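PDB 6GT9: putative sugar binding protein from Geobacillus stearothermophilus, which binds galactose in the cleft between its two domains, probably as the extracellular sugar receptor of a three-component sensing system that regulates galactan use. Local coordinates for residues G143-E148 and Y242-D247; G139-R144 and T295-I300; T155-T160 and N215-T220; V198-K203 and A222-G227. All blocks are in the same frame, centred on the assembly; numbering follows the deposited sequence.

Contact 1 (G143-E148 and Y242-D247); sequences GRALAE and YIIGFD. With GAL (beta-D-galactopyranose), chain E.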
# COMPACT_ATOMS: atom_id res chain seq x y z
N GLY A 143 13.73 -6.87 -1.10
CA GLY A 143 15.14 -6.87 -0.74
C GLY A 143 15.90 -8.04 -1.35
O GLY A 143 17.00 -7.87 -1.88
N ARG A 144 15.33 -9.25 -1.25
CA ARG A 144 15.92 -10.40 -1.93
C ARG A 144 16.10 -10.13 -3.42
O ARG A 144 17.15 -10.43 -4.00
CB ARG A 144 15.04 -11.63 -1.73
CG ARG A 144 15.15 -12.27 -0.35
CD ARG A 144 16.42 -13.11 -0.23
NE ARG A 144 16.43 -13.91 0.99
CZ ARG A 144 17.11 -13.57 2.08
NH1 ARG A 144 17.84 -12.46 2.08
NH2 ARG A 144 17.07 -14.34 3.16
N ALA A 145 15.08 -9.53 -4.04
CA ALA A 145 15.12 -9.30 -5.48
C ALA A 145 16.24 -8.34 -5.86
O ALA A 145 16.99 -8.59 -6.81
CB ALA A 145 13.77 -8.76 -5.95
N LEU A 146 16.36 -7.22 -5.14
CA LEU A 146 17.41 -6.27 -5.45
C LEU A 146 18.79 -6.89 -5.27
O LEU A 146 19.71 -6.66 -6.07
CB LEU A 146 17.26 -5.01 -4.59
CG LEU A 146 18.27 -3.87 -4.77
CD1 LEU A 146 17.59 -2.50 -4.55
CD2 LEU A 146 19.47 -4.01 -3.85
N ALA A 147 18.96 -7.71 -4.22
CA ALA A 147 20.24 -8.36 -3.97
C ALA A 147 20.58 -9.35 -5.07
O ALA A 147 21.74 -9.47 -5.48
CB ALA A 147 20.23 -9.06 -2.60
N GLU A 148 19.57 -10.09 -5.57
CA GLU A 148 19.79 -11.02 -6.67
C GLU A 148 20.16 -10.28 -7.95
O GLU A 148 21.16 -10.62 -8.60
CB GLU A 148 18.53 -11.86 -6.90
CG GLU A 148 18.33 -13.00 -5.92
CD GLU A 148 17.25 -13.98 -6.38
OE1 GLU A 148 16.20 -14.08 -5.71
OE2 GLU A 148 17.47 -14.64 -7.42
N TYR A 242 19.20 0.98 -11.10
CA TYR A 242 18.28 -0.11 -10.78
C TYR A 242 17.09 0.43 -10.00
O TYR A 242 17.27 1.11 -8.98
CB TYR A 242 19.00 -1.20 -9.97
CG TYR A 242 18.13 -2.38 -9.58
CD1 TYR A 242 18.00 -3.48 -10.41
CD2 TYR A 242 17.44 -2.39 -8.36
CE1 TYR A 242 17.19 -4.57 -10.05
CE2 TYR A 242 16.64 -3.47 -7.99
CZ TYR A 242 16.51 -4.55 -8.83
OH TYR A 242 15.73 -5.63 -8.46
N ILE A 243 15.89 0.14 -10.47
CA ILE A 243 14.67 0.60 -9.79
C ILE A 243 13.80 -0.61 -9.48
O ILE A 243 13.40 -1.34 -10.40
CB ILE A 243 13.87 1.60 -10.64
CG1 ILE A 243 14.73 2.79 -11.02
CG2 ILE A 243 12.65 2.08 -9.87
CD1 ILE A 243 14.02 3.77 -11.93
N ILE A 244 13.48 -0.80 -8.20
CA ILE A 244 12.43 -1.74 -7.82
C ILE A 244 11.35 -0.96 -7.08
O ILE A 244 11.65 -0.19 -6.16
CB ILE A 244 12.98 -2.92 -6.98
CG1 ILE A 244 11.83 -3.90 -6.62
CG2 ILE A 244 13.73 -2.44 -5.76
CD1 ILE A 244 12.28 -5.30 -6.16
N GLY A 245 10.12 -1.10 -7.54
CA GLY A 245 9.00 -0.38 -6.93
C GLY A 245 7.88 -1.30 -6.49
O GLY A 245 8.06 -2.52 -6.44
N PHE A 246 6.72 -0.72 -6.16
CA PHE A 246 5.55 -1.46 -5.72
C PHE A 246 4.40 -1.30 -6.71
O PHE A 246 4.25 -0.27 -7.36
CB PHE A 246 5.08 -1.00 -4.32
CG PHE A 246 5.43 -1.97 -3.22
CD1 PHE A 246 6.73 -2.08 -2.77
CD2 PHE A 246 4.46 -2.78 -2.66
CE1 PHE A 246 7.07 -2.96 -1.77
CE2 PHE A 246 4.78 -3.68 -1.66
CZ PHE A 246 6.10 -3.77 -1.21
N ASP A 247 3.60 -2.37 -6.81
CA ASP A 247 2.33 -2.42 -7.52
C ASP A 247 2.49 -2.38 -9.03
O ASP A 247 3.61 -2.29 -9.55
CB ASP A 247 1.39 -1.31 -7.03
CG ASP A 247 1.22 -1.34 -5.54
OD1 ASP A 247 0.75 -2.37 -5.00
OD2 ASP A 247 1.62 -0.36 -4.89
C1 GAL E . 0.30 1.12 -2.28
C2 GAL E . -0.27 0.97 -0.88
C3 GAL E . -1.52 1.85 -0.69
C4 GAL E . -1.20 3.30 -1.00
C5 GAL E . -0.55 3.41 -2.37
C6 GAL E . -0.03 4.83 -2.66
O1 GAL E . 1.46 0.33 -2.41
O2 GAL E . -0.64 -0.39 -0.63
O3 GAL E . -1.91 1.82 0.65
O4 GAL E . -0.32 3.84 -0.01
O5 GAL E . 0.62 2.51 -2.53
O6 GAL E . 0.22 5.00 -4.04
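Leu146 and Tyr242 make the broadest meeting here, with Ile244 completing the apolar patch between helix 135-149 and strand 242-246. The short axes run nearly antiparallel, at 164°, and approach to 9.7 Å, so mainly side chains bridge the gap. Leu146 brings its branched end obliquely to the CD2-CE2 bond of the phenol: CG is 3.6 Å from Tyr242 CE2, and CD1 of the same leucine lies close to both CE2 and CD2. Tyr242 carries its ring toward the helix because CG is anti to the backbone N (chi1 180°), and its OH comes to 3.5 Å from Leu146 CA. That hydroxyl is tied by a hydrogen bond to Asp149 OD2, further along the same helix, which satisfies the polar end of an otherwise apolar contact.

Ile244 offers two separate branches to the helix. CG1 stands anti to its backbone N (chi1 -179°), on the branch that ends in CD1, 3.8 Å from Ala145 CB; CG2 meets Leu146 CD1 at 4.0 Å. No hydrogen bond joins the segments, so the contact rests on packing, largely between carbons. Past Phe246 the strand gives way to Asp247, whose OD2 accepts a 2.6 Å hydrogen bond from galactose O1, while its OD1 is engaged by Gln267 NE2. A helix packed on a central sheet whose strand ends open into the ligand cleft is the layered alpha/beta architecture of type I periplasmic binding proteins.

Contact 2 (G139-R144 and T295-I300); sequences GFLAGR and TETKVI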
# COMPACT_ATOMS: atom_id res chain seq x y z
N GLY A 139 8.27 -6.45 1.56
CA GLY A 139 9.52 -5.71 1.49
C GLY A 139 10.73 -6.62 1.50
O GLY A 139 11.72 -6.38 0.81
N PHE A 140 10.65 -7.71 2.28
CA PHE A 140 11.71 -8.70 2.31
C PHE A 140 11.95 -9.30 0.93
O PHE A 140 13.10 -9.45 0.50
CB PHE A 140 11.34 -9.80 3.32
CG PHE A 140 12.47 -10.71 3.69
CD1 PHE A 140 12.69 -11.88 2.99
CD2 PHE A 140 13.29 -10.42 4.78
CE1 PHE A 140 13.74 -12.74 3.35
CE2 PHE A 140 14.34 -11.28 5.14
CZ PHE A 140 14.55 -12.44 4.42
N LEU A 141 10.87 -9.63 0.21
CA LEU A 141 10.99 -10.11 -1.16
C LEU A 141 11.62 -9.06 -2.06
O LEU A 141 12.43 -9.40 -2.94
CB LEU A 141 9.63 -10.51 -1.71
CG LEU A 141 8.97 -11.74 -1.07
CD1 LEU A 141 7.57 -11.98 -1.67
CD2 LEU A 141 9.86 -12.99 -1.21
N ALA A 142 11.23 -7.79 -1.90
CA ALA A 142 11.87 -6.73 -2.68
C ALA A 142 13.36 -6.67 -2.37
O ALA A 142 14.18 -6.46 -3.27
CB ALA A 142 11.20 -5.39 -2.40
N GLY A 143 13.73 -6.87 -1.10
CA GLY A 143 15.14 -6.87 -0.74
C GLY A 143 15.90 -8.04 -1.35
O GLY A 143 17.00 -7.87 -1.88
N ARG A 144 15.33 -9.25 -1.25
CA ARG A 144 15.92 -10.40 -1.93
C ARG A 144 16.10 -10.13 -3.42
O ARG A 144 17.15 -10.43 -4.00
CB ARG A 144 15.04 -11.63 -1.73
CG ARG A 144 15.15 -12.27 -0.35
CD ARG A 144 16.42 -13.11 -0.23
NE ARG A 144 16.43 -13.91 0.99
CZ ARG A 144 17.11 -13.57 2.08
NH1 ARG A 144 17.84 -12.46 2.08
NH2 ARG A 144 17.07 -14.34 3.16
N THR A 295 -3.40 -11.47 0.86
CA THR A 295 -3.48 -11.61 -0.58
C THR A 295 -2.08 -11.75 -1.17
O THR A 295 -1.07 -11.39 -0.55
CB THR A 295 -4.24 -10.42 -1.19
OG1 THR A 295 -3.72 -9.19 -0.68
CG2 THR A 295 -5.74 -10.51 -0.81
N GLU A 296 -2.03 -12.32 -2.38
CA GLU A 296 -0.76 -12.68 -3.02
C GLU A 296 0.20 -11.50 -3.13
O GLU A 296 -0.22 -10.38 -3.44
CB GLU A 296 -1.06 -13.24 -4.41
CG GLU A 296 0.14 -13.42 -5.33
CD GLU A 296 0.87 -14.73 -5.09
OE1 GLU A 296 0.91 -15.17 -3.92
OE2 GLU A 296 1.39 -15.32 -6.06
N THR A 297 1.49 -11.75 -2.88
CA THR A 297 2.54 -10.79 -3.20
C THR A 297 3.74 -11.55 -3.74
O THR A 297 4.00 -12.70 -3.34
CB THR A 297 2.95 -9.90 -1.99
OG1 THR A 297 3.83 -8.84 -2.41
CG2 THR A 297 3.64 -10.71 -0.91
N LYS A 298 4.45 -10.93 -4.68
CA LYS A 298 5.59 -11.55 -5.36
C LYS A 298 6.27 -10.48 -6.19
O LYS A 298 5.62 -9.54 -6.65
CB LYS A 298 5.16 -12.70 -6.26
CG LYS A 298 4.19 -12.28 -7.36
CD LYS A 298 4.12 -13.30 -8.48
CE LYS A 298 2.69 -13.45 -9.00
NZ LYS A 298 2.61 -14.23 -10.27
N VAL A 299 7.56 -10.64 -6.41
CA VAL A 299 8.29 -9.73 -7.29
C VAL A 299 8.15 -10.23 -8.72
O VAL A 299 8.30 -11.43 -8.98
CB VAL A 299 9.77 -9.63 -6.86
CG1 VAL A 299 10.53 -8.68 -7.81
CG2 VAL A 299 9.85 -9.13 -5.44
N ILE A 300 7.82 -9.33 -9.63
CA ILE A 300 7.80 -9.65 -11.04
C ILE A 300 8.80 -8.75 -11.75
O ILE A 300 9.15 -7.66 -11.28
CB ILE A 300 6.40 -9.49 -11.67
CG1 ILE A 300 5.92 -8.04 -11.52
CG2 ILE A 300 5.42 -10.48 -11.04
CD1 ILE A 300 5.31 -7.45 -12.77
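Leu141 and Val299 bring together helix 139-144 and strand 298-300, whose short axes approach to 8.0 Å with 39° between their directions; the nearest alpha carbons, those of Ala142 and Val299, are 6.6 Å apart. Val299 does its touching with one methyl, CG2, which lies 3.6 Å from Leu141 O and 4.0 Å from Leu141 CB. It therefore abuts the helix backbone as well as a side chain. CG2 sits beside its own backbone N, while CG1, anti to that N (chi1 179°), is the branch that turns toward Ala145 one helical turn on.

Leu141 reaches the other way along the segment 295-300. Its CD1 lies over the backbone, 4.0 Å from Thr297 O and 4.2 Å from Lys298 CA, and touches Thr297 CG2 as well. With OG1 anti to the backbone N (chi1 -171°) and hydrogen-bonded to Val266 O, the methyl CG2 is the branch of Thr297 that meets Leu141. The lysine side chain starts away from the helix and adds little.

Residues 295-297 lead from strand 292-294 of one sheet into strand 298-301 of the other, one of the interdomain crossings expected of a type I binding protein. No hydrogen bond or salt bridge spans the pair. The chemistry thus implies that this partly exposed seam rests on apolar packing of methyl groups against backbone and against each other, with the polar bonding of Thr297 directed into the neighbouring strand 263-266.

Contact 3 (T155-T160 and N215-T220); sequences TVAIIT and NAFYGT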
# COMPACT_ATOMS: atom_id res chain seq x y z
N THR A 155 24.31 0.87 -4.34
CA THR A 155 24.20 2.06 -3.50
C THR A 155 22.74 2.51 -3.59
O THR A 155 22.31 3.03 -4.62
CB THR A 155 25.16 3.16 -3.97
OG1 THR A 155 26.51 2.67 -3.89
CG2 THR A 155 25.01 4.39 -3.09
N VAL A 156 21.99 2.30 -2.50
CA VAL A 156 20.53 2.29 -2.54
C VAL A 156 19.98 3.56 -1.91
O VAL A 156 20.40 3.96 -0.81
CB VAL A 156 19.97 1.06 -1.81
CG1 VAL A 156 18.45 1.09 -1.82
CG2 VAL A 156 20.50 -0.22 -2.46
N ALA A 157 19.01 4.17 -2.57
CA ALA A 157 18.11 5.14 -1.96
C ALA A 157 16.70 4.58 -1.94
O ALA A 157 16.30 3.84 -2.84
CB ALA A 157 18.13 6.47 -2.72
N ILE A 158 15.95 4.97 -0.91
CA ILE A 158 14.59 4.49 -0.68
C ILE A 158 13.65 5.68 -0.73
O ILE A 158 13.91 6.71 -0.10
CB ILE A 158 14.44 3.78 0.68
CG1 ILE A 158 15.31 2.53 0.72
CG2 ILE A 158 12.95 3.46 0.97
CD1 ILE A 158 15.23 1.76 2.05
N ILE A 159 12.59 5.55 -1.51
CA ILE A 159 11.47 6.48 -1.45
C ILE A 159 10.28 5.71 -0.88
O ILE A 159 9.92 4.64 -1.38
CB ILE A 159 11.20 7.10 -2.82
CG1 ILE A 159 12.47 7.83 -3.26
CG2 ILE A 159 10.00 8.03 -2.78
CD1 ILE A 159 12.34 8.62 -4.50
N THR A 160 9.70 6.23 0.20
CA THR A 160 8.63 5.57 0.91
C THR A 160 7.44 6.53 1.02
O THR A 160 7.61 7.75 1.00
CB THR A 160 9.11 5.09 2.30
OG1 THR A 160 8.13 4.24 2.90
CG2 THR A 160 9.40 6.26 3.23
N ASN A 215 22.95 4.32 -7.27
CA ASN A 215 22.67 3.63 -8.52
C ASN A 215 21.51 2.64 -8.38
O ASN A 215 21.28 1.83 -9.29
CB ASN A 215 23.93 2.91 -9.05
CG ASN A 215 24.52 1.92 -8.04
OD1 ASN A 215 23.90 1.59 -7.03
ND2 ASN A 215 25.72 1.43 -8.34
N ALA A 216 20.77 2.71 -7.27
CA ALA A 216 19.63 1.83 -7.06
C ALA A 216 18.57 2.57 -6.24
O ALA A 216 18.89 3.22 -5.24
CB ALA A 216 20.04 0.53 -6.36
N PHE A 217 17.31 2.44 -6.66
CA PHE A 217 16.17 3.00 -5.93
C PHE A 217 15.20 1.89 -5.56
O PHE A 217 14.99 0.95 -6.33
CB PHE A 217 15.41 4.04 -6.76
CG PHE A 217 16.08 5.38 -6.84
CD1 PHE A 217 17.01 5.65 -7.83
CD2 PHE A 217 15.74 6.39 -5.94
CE1 PHE A 217 17.61 6.90 -7.93
CE2 PHE A 217 16.36 7.65 -6.03
CZ PHE A 217 17.29 7.91 -7.02
N TYR A 218 14.58 2.04 -4.39
CA TYR A 218 13.51 1.16 -3.90
C TYR A 218 12.34 2.04 -3.51
O TYR A 218 12.46 2.86 -2.60
CB TYR A 218 13.99 0.35 -2.70
CG TYR A 218 12.93 -0.40 -1.92
CD1 TYR A 218 11.92 -1.10 -2.56
CD2 TYR A 218 12.98 -0.44 -0.53
CE1 TYR A 218 10.96 -1.81 -1.84
CE2 TYR A 218 12.03 -1.15 0.20
CZ TYR A 218 11.03 -1.85 -0.46
OH TYR A 218 10.10 -2.55 0.27
N GLY A 219 11.21 1.89 -4.21
CA GLY A 219 9.98 2.62 -3.87
C GLY A 219 9.01 1.67 -3.19
O GLY A 219 8.88 0.51 -3.60
N THR A 220 8.33 2.15 -2.15
CA THR A 220 7.52 1.26 -1.33
C THR A 220 6.03 1.49 -1.46
O THR A 220 5.26 0.84 -0.75
CB THR A 220 7.92 1.35 0.15
OG1 THR A 220 7.57 2.64 0.68
CG2 THR A 220 9.42 1.12 0.31
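Thr155 to Thr160 and Asn215 to Thr220 pair in parallel register, adjacent strands in the Rossmann-like sheet of this domain, with short axes 25° apart. The first shell is backbone bonding. Ala157 takes part on both its polar atoms: its N donates to Ala216 O at 2.8 Å, nearly straight at 167°, and its O accepts from Tyr218 N at 2.9 Å. Ile159 repeats the pattern with Tyr218 O and Thr220 N. At the start of the pair a side chain stands in for a main-chain acceptor: Asn215 OD1 takes the N-H of Thr155 at 2.8 Å, while Thr155 O accepts from Asn215 N and, weakly, from Ala216 N.

Side chains meet on both faces. On one, Ala157 CB lies 3.9 Å from Phe217 CE2, and Ile159 CD1 reaches the same ring; helices 197-210 and 224-235 cover this side. On the other, Tyr218, its CG anti to the backbone N (chi1 168°), runs beside Ile158, whose CG1 is at the edge of the phenol, 4.0 Å from CD2; Thr220 CG2 is 3.4 Å above one face of that ring, toward its rim.

Further out, Tyr218 OH bonds to the backbone O of Arg171 and its ring stacks with Phe175. The galactose-binding guanidinium of Arg171 is held in turn by Thr220 O through NH1. At the C-terminal end of the pair, Thr160 OG1 and Thr220 OG1 lie 2.8 Å apart, and Thr220 OG1 is hydrogen-bonded to Gln168 OE1.

Contact 4 (V198-K203 and A222-G227); sequences VQAAEK and ALDAIG. With GAL (beta-D-galactopyranose), chain E; SO4 (sulfate ion), chain F.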
# COMPACT_ATOMS: atom_id res chain seq x y z
N VAL A 198 4.63 13.52 -7.89
CA VAL A 198 5.46 14.71 -8.01
C VAL A 198 6.45 14.80 -6.86
O VAL A 198 7.61 15.18 -7.07
CB VAL A 198 4.58 15.97 -8.11
CG1 VAL A 198 5.40 17.22 -7.87
CG2 VAL A 198 3.95 16.02 -9.49
N GLN A 199 6.05 14.42 -5.65
CA GLN A 199 7.03 14.44 -4.57
C GLN A 199 8.03 13.29 -4.70
O GLN A 199 9.20 13.46 -4.35
CB GLN A 199 6.34 14.41 -3.21
CG GLN A 199 6.08 15.79 -2.63
CD GLN A 199 5.67 15.73 -1.17
OE1 GLN A 199 6.46 15.35 -0.31
NE2 GLN A 199 4.43 16.09 -0.90
N ALA A 200 7.59 12.14 -5.21
CA ALA A 200 8.55 11.06 -5.46
C ALA A 200 9.64 11.53 -6.42
O ALA A 200 10.83 11.33 -6.17
CB ALA A 200 7.83 9.83 -6.01
N ALA A 201 9.24 12.19 -7.52
CA ALA A 201 10.21 12.72 -8.47
C ALA A 201 11.10 13.80 -7.85
O ALA A 201 12.32 13.80 -8.05
CB ALA A 201 9.49 13.28 -9.70
N GLU A 202 10.50 14.73 -7.10
CA GLU A 202 11.29 15.77 -6.45
C GLU A 202 12.33 15.16 -5.52
O GLU A 202 13.50 15.55 -5.54
CB GLU A 202 10.38 16.73 -5.67
CG GLU A 202 9.54 17.63 -6.58
CD GLU A 202 8.47 18.45 -5.83
OE1 GLU A 202 7.92 19.39 -6.44
OE2 GLU A 202 8.18 18.15 -4.64
N LYS A 203 11.91 14.18 -4.71
CA LYS A 203 12.85 13.54 -3.79
C LYS A 203 13.95 12.80 -4.55
O LYS A 203 15.11 12.84 -4.15
CB LYS A 203 12.09 12.59 -2.86
CG LYS A 203 11.17 13.31 -1.88
CD LYS A 203 11.95 14.33 -1.06
CE LYS A 203 11.13 14.86 0.11
NZ LYS A 203 9.81 15.30 -0.36
N ALA A 222 2.70 2.89 -4.49
CA ALA A 222 2.35 2.57 -5.87
C ALA A 222 2.88 3.57 -6.90
O ALA A 222 3.03 3.19 -8.07
CB ALA A 222 0.83 2.48 -6.01
N LEU A 223 3.17 4.81 -6.51
CA LEU A 223 3.60 5.84 -7.45
C LEU A 223 5.08 6.19 -7.32
O LEU A 223 5.59 7.01 -8.10
CB LEU A 223 2.74 7.10 -7.26
CG LEU A 223 1.24 6.84 -7.42
CD1 LEU A 223 0.40 8.05 -6.99
CD2 LEU A 223 0.91 6.43 -8.85
N ASP A 224 5.78 5.60 -6.35
CA ASP A 224 7.15 6.01 -6.07
C ASP A 224 8.08 5.71 -7.24
O ASP A 224 8.84 6.59 -7.69
CB ASP A 224 7.65 5.31 -4.81
CG ASP A 224 6.90 5.74 -3.59
OD1 ASP A 224 6.47 6.92 -3.55
OD2 ASP A 224 6.74 4.92 -2.66
N ALA A 225 8.06 4.47 -7.74
CA ALA A 225 8.99 4.10 -8.81
C ALA A 225 8.65 4.83 -10.10
O ALA A 225 9.53 5.07 -10.94
CB ALA A 225 8.97 2.59 -9.02
N ILE A 226 7.39 5.22 -10.27
CA ILE A 226 7.02 6.07 -11.39
C ILE A 226 7.70 7.43 -11.27
O ILE A 226 8.24 7.96 -12.25
CB ILE A 226 5.49 6.19 -11.48
CG1 ILE A 226 4.89 4.85 -11.90
CG2 ILE A 226 5.09 7.33 -12.43
CD1 ILE A 226 3.40 4.74 -11.59
N GLY A 227 7.68 8.01 -10.07
CA GLY A 227 8.38 9.27 -9.86
C GLY A 227 9.87 9.16 -10.11
O GLY A 227 10.48 10.02 -10.75
C1 GAL E . 0.30 1.12 -2.28
C2 GAL E . -0.27 0.97 -0.88
C3 GAL E . -1.52 1.85 -0.69
C4 GAL E . -1.20 3.30 -1.00
C5 GAL E . -0.55 3.41 -2.37
C6 GAL E . -0.03 4.83 -2.66
O1 GAL E . 1.46 0.33 -2.41
O2 GAL E . -0.64 -0.39 -0.63
O3 GAL E . -1.91 1.82 0.65
O4 GAL E . -0.32 3.84 -0.01
O5 GAL E . 0.62 2.51 -2.53
O6 GAL E . 0.22 5.00 -4.04
S SO4 F . 0.55 13.25 -8.56
O1 SO4 F . -0.63 14.00 -8.11
O2 SO4 F . 0.52 11.89 -8.01
O3 SO4 F . 1.76 13.94 -8.09
O4 SO4 F . 0.58 13.13 -10.01
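Ala200 and Ala201 pack directly on the first turn of helix 224-235, and the contacts are mostly van der Waals ones made by small groups. The methyl of Ala200 is 3.8 Å from Asp224 O and 3.9 Å from Gly227 CA, touching backbone at both points. Gly227 has no side chain, which allows a very close approach: its CA is 4.1 Å from Ala201 CA. A second kind of interaction follows from this proximity, a CA-H...O contact from Ala201 CA to Gly227 O at 3.5 Å, with an angle of 130° at the hydrogen.

These neighbouring helices lie on the same side of the Rossmann-like sheet, joined in the chain through strand 216-219. No conventional hydrogen bond links them directly; Asp224 instead uses OD1 for Ser193 OG and OD2 for Ser221 OG, both in flanking loops.

Ligand bonds form the remaining group. Just ahead of helix 224-235, Ala222 N donates to galactose O5 at 2.9 Å, with a weak second reach to O6 at 3.3 Å, and its CB touches the sugar too. Near the start of the other helix, Val198 N bonds at 2.9 Å to O3 of a sulfate, probably from the crystallisation liquor, that Arg197 N also binds.

How the contacts relate
Contacts 1, 3 and 4 are buried, whereas contact 2 lies nearer the surface; all four lie in or against the lobe built on the sheet that holds strands 154-160 and 298-301, contact 2 reaching into a crossing to the other lobe. Contacts 1 and 2 use successive turns of helix 135-149, and meet where Ala145 and Ile244 touch Val299. Contact 3 differs in kind: it is the sheet itself, bound by backbone hydrogen bonds, and strand 216-219 continues that bonding to strand 242-246 of contact 1. On the sheet's other side contact 4 joins two helices through small residues, with Ile159 of contact 3 touching both segments. Galactose is bonded by contact 1 through a carboxylate and by contact 4 through a backbone N-H.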